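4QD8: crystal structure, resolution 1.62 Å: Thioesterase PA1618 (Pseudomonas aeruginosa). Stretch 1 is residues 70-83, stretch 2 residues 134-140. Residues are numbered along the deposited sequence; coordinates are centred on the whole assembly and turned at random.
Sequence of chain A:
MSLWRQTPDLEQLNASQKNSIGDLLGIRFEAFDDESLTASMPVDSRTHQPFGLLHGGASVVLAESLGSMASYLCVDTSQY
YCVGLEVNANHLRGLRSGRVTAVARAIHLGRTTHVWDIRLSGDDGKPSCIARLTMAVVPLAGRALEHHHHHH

Stretch 1 70-83: ASYLCVDTSQYYCV
Stretch 2 134-140: TMAVVPL

Antiparallel strands are joined by their backbones and tuned by their side chains, and thioesterase PA1618 offers a compact example. Stretch 1 leaves a helix at Y72, runs through a loop from L73 to Q79 and enters a strand at Y80; stretch 2 is a strand from T134 to P139, followed by L140. The two strands run at 147° with their axes 4.5 Å apart at closest approach, and the contact buries 723 Å².

Register follows from the pairs Y80–P139, Y81–V138, C82–V137 and V83–A136, with CA–CA separations of 4.3, 5.3, 4.7 and 5.4 Å. Y81 and V138 exchange two hydrogen bonds, Y81 N to V138 O and V138 N to Y81 O, both 2.8 Å. V83 N reaches A136 O at 3.1 Å, and A136 N reaches V83 O at 2.7 Å. Beyond the strand pairing, L140 N donates to Q79 O at 3.0 Å. Between these rungs CA-H...O contacts fill in, such as C82 CA to A136 O at 3.2 Å. Strand torsions are extended, from -137/154 at Y80 to -131/151 at V83 and -123/130 at V138.

L140 and Y81 cover the most surface, and they meet. The leucine (chi1 m, chi2 t) starts sideways, but its end turns in: CD1 lies 3.4 Å from T77 O, and CD2 lies 3.6 Å from Y81 CD1. A branched aliphatic chain can thus touch both the loop and the ring. Y81, with chi1 p and chi2 -76°, lays its ring along the neighbouring strand, so that V138 CB sits over one face, 4.0 Å from the centroid and 23° off the normal. A flat aromatic surface suits this CH-pi contact, while P139 O approaches the ring edge, 3.8 Å from Y81 CE1.

V83 (chi1 m) continues the same sheet face, its CG2 standing 4.1 Å from both A136 CB and V138 CG2 (V138 chi1 t). The opposite face carries C82 and V137. There V137 (chi1 t) sets CG1 4.1 Å from V75 CG1 and 3.9 Å from Y80 CB, while its CG2 is 4.3 Å from C82 SG. M135, m at all three chi angles, is long enough to bring CE within 3.3 Å of V83 C and 3.8 Å of C82 CB; S71 OG lies 3.3 Å from M135 CG and is hydrogen-bonded elsewhere in the structure.

Within the loop, D76 OD1 accepts S78 OG at a very short 2.4 Å and S78 N at 3.0 Å, while Y80 N donates to D76 O at 2.9 Å, linking the turn to the strand.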

# COMPACT_ATOMS: atom_id res chain seq x y z
N ALA A 70 -13.66 -7.84 -12.77
CA ALA A 70 -14.64 -8.08 -11.72
C ALA A 70 -15.50 -6.83 -11.44
O ALA A 70 -16.72 -6.94 -11.29
CB ALA A 70 -13.96 -8.57 -10.46
N SER A 71 -14.87 -5.66 -11.37
CA SER A 71 -15.63 -4.41 -11.18
C SER A 71 -16.59 -4.14 -12.33
O SER A 71 -17.73 -3.73 -12.11
CB SER A 71 -14.70 -3.21 -11.00
OG SER A 71 -14.34 -3.09 -9.65
N TYR A 72 -16.12 -4.36 -13.55
CA TYR A 72 -16.98 -4.18 -14.71
C TYR A 72 -18.23 -5.06 -14.69
O TYR A 72 -19.29 -4.64 -15.16
CB TYR A 72 -16.19 -4.38 -15.99
CG TYR A 72 -15.72 -3.06 -16.53
CD1 TYR A 72 -16.59 -2.23 -17.22
CD2 TYR A 72 -14.42 -2.62 -16.29
CE1 TYR A 72 -16.17 -1.00 -17.70
CE2 TYR A 72 -13.99 -1.40 -16.77
CZ TYR A 72 -14.87 -0.60 -17.47
OH TYR A 72 -14.44 0.62 -17.95
N LEU A 73 -18.11 -6.23 -14.09
CA LEU A 73 -19.22 -7.18 -14.01
C LEU A 73 -20.16 -6.84 -12.86
O LEU A 73 -21.19 -7.49 -12.67
CB LEU A 73 -18.69 -8.60 -13.81
CG LEU A 73 -17.90 -9.21 -14.97
CD1 LEU A 73 -17.19 -10.47 -14.55
CD2 LEU A 73 -18.84 -9.50 -16.13
N CYS A 74 -19.80 -5.82 -12.08
CA CYS A 74 -20.58 -5.44 -10.91
C CYS A 74 -21.25 -4.07 -11.02
O CYS A 74 -22.14 -3.76 -10.23
CB CYS A 74 -19.72 -5.47 -9.64
SG CYS A 74 -19.24 -7.11 -9.11
N VAL A 75 -20.84 -3.26 -11.99
CA VAL A 75 -21.49 -1.96 -12.15
C VAL A 75 -22.51 -1.93 -13.27
O VAL A 75 -22.55 -2.82 -14.11
CB VAL A 75 -20.48 -0.82 -12.42
CG1 VAL A 75 -19.50 -0.70 -11.28
CG2 VAL A 75 -19.78 -1.03 -13.75
N ASP A 76 -23.33 -0.89 -13.24
CA ASP A 76 -24.22 -0.56 -14.34
C ASP A 76 -23.39 0.12 -15.42
O ASP A 76 -23.09 1.31 -15.35
CB ASP A 76 -25.30 0.40 -13.84
CG ASP A 76 -26.27 0.82 -14.93
OD1 ASP A 76 -26.06 0.48 -16.12
OD2 ASP A 76 -27.24 1.53 -14.59
N THR A 77 -23.04 -0.66 -16.44
CA THR A 77 -22.14 -0.23 -17.49
C THR A 77 -22.75 0.77 -18.46
O THR A 77 -22.05 1.31 -19.31
CB THR A 77 -21.61 -1.44 -18.26
OG1 THR A 77 -22.71 -2.33 -18.53
CG2 THR A 77 -20.58 -2.18 -17.43
N SER A 78 -24.06 1.01 -18.34
CA SER A 78 -24.73 2.01 -19.16
C SER A 78 -24.56 3.40 -18.56
O SER A 78 -24.83 4.41 -19.21
CB SER A 78 -26.22 1.69 -19.31
OG SER A 78 -26.87 1.66 -18.05
N GLN A 79 -24.09 3.46 -17.31
CA GLN A 79 -23.91 4.73 -16.64
C GLN A 79 -22.51 4.94 -16.09
O GLN A 79 -22.13 6.07 -15.80
CB GLN A 79 -24.90 4.87 -15.49
CG GLN A 79 -26.32 5.19 -15.91
CD GLN A 79 -27.19 5.54 -14.73
OE1 GLN A 79 -28.06 4.76 -14.33
NE2 GLN A 79 -26.96 6.71 -14.15
N TYR A 80 -21.77 3.85 -15.91
CA TYR A 80 -20.49 3.92 -15.21
C TYR A 80 -19.40 3.11 -15.88
O TYR A 80 -19.67 2.12 -16.55
CB TYR A 80 -20.62 3.41 -13.77
CG TYR A 80 -21.62 4.16 -12.93
CD1 TYR A 80 -21.35 5.44 -12.49
CD2 TYR A 80 -22.83 3.58 -12.57
CE1 TYR A 80 -22.25 6.14 -11.72
CE2 TYR A 80 -23.74 4.27 -11.81
CZ TYR A 80 -23.44 5.54 -11.38
OH TYR A 80 -24.35 6.23 -10.61
N TYR A 81 -18.16 3.52 -15.67
CA TYR A 81 -17.05 2.64 -15.98
C TYR A 81 -16.10 2.69 -14.80
O TYR A 81 -16.24 3.54 -13.92
CB TYR A 81 -16.36 3.03 -17.28
CG TYR A 81 -15.63 4.35 -17.23
CD1 TYR A 81 -16.32 5.54 -17.27
CD2 TYR A 81 -14.25 4.39 -17.15
CE1 TYR A 81 -15.66 6.75 -17.22
CE2 TYR A 81 -13.58 5.58 -17.11
CZ TYR A 81 -14.29 6.76 -17.15
OH TYR A 81 -13.63 7.96 -17.11
N CYS A 82 -15.18 1.74 -14.76
CA CYS A 82 -14.31 1.60 -13.59
C CYS A 82 -12.86 1.71 -14.00
O CYS A 82 -12.46 1.16 -15.02
CB CYS A 82 -14.56 0.26 -12.93
SG CYS A 82 -16.26 0.09 -12.34
N VAL A 83 -12.08 2.42 -13.20
CA VAL A 83 -10.64 2.50 -13.44
C VAL A 83 -9.88 2.22 -12.15
O VAL A 83 -10.37 2.48 -11.06
CB VAL A 83 -10.23 3.87 -14.01
CG1 VAL A 83 -10.91 4.11 -15.35
CG2 VAL A 83 -10.58 4.98 -13.04
N THR A 134 -8.05 -1.10 -5.28
CA THR A 134 -9.15 -0.12 -5.17
C THR A 134 -9.49 0.44 -6.55
O THR A 134 -8.63 1.03 -7.20
CB THR A 134 -8.76 1.02 -4.25
OG1 THR A 134 -8.35 0.47 -2.99
CG2 THR A 134 -9.95 1.99 -4.02
N MET A 135 -10.73 0.23 -6.98
CA MET A 135 -11.22 0.75 -8.26
C MET A 135 -12.07 1.98 -8.00
O MET A 135 -12.77 2.04 -7.00
CB MET A 135 -12.11 -0.31 -8.94
CG MET A 135 -11.39 -1.61 -9.28
SD MET A 135 -10.12 -1.38 -10.54
CE MET A 135 -11.11 -0.87 -11.95
N ALA A 136 -12.00 2.95 -8.90
CA ALA A 136 -12.92 4.09 -8.87
C ALA A 136 -14.09 3.79 -9.80
O ALA A 136 -13.91 3.26 -10.89
CB ALA A 136 -12.23 5.35 -9.29
N VAL A 137 -15.29 4.14 -9.36
CA VAL A 137 -16.48 4.02 -10.20
C VAL A 137 -16.77 5.42 -10.74
O VAL A 137 -17.00 6.34 -9.97
CB VAL A 137 -17.68 3.50 -9.39
CG1 VAL A 137 -18.88 3.28 -10.30
CG2 VAL A 137 -17.31 2.21 -8.69
N VAL A 138 -16.73 5.56 -12.07
CA VAL A 138 -16.77 6.87 -12.73
C VAL A 138 -17.94 6.94 -13.71
O VAL A 138 -18.12 6.05 -14.53
CB VAL A 138 -15.45 7.13 -13.49
CG1 VAL A 138 -15.41 8.56 -14.01
CG2 VAL A 138 -14.24 6.86 -12.59
N PRO A 139 -18.75 8.01 -13.62
CA PRO A 139 -19.87 8.15 -14.57
C PRO A 139 -19.37 8.39 -16.00
O PRO A 139 -18.45 9.17 -16.19
CB PRO A 139 -20.61 9.39 -14.06
CG PRO A 139 -20.27 9.46 -12.60
CD PRO A 139 -18.82 9.01 -12.53
N LEU A 140 -19.97 7.71 -16.98
CA LEU A 140 -19.60 7.89 -18.39
C LEU A 140 -19.87 9.32 -18.86
O LEU A 140 -20.82 9.96 -18.41
CB LEU A 140 -20.36 6.91 -19.28
CG LEU A 140 -20.11 5.41 -19.09
CD1 LEU A 140 -21.29 4.59 -19.60
CD2 LEU A 140 -18.83 4.99 -19.80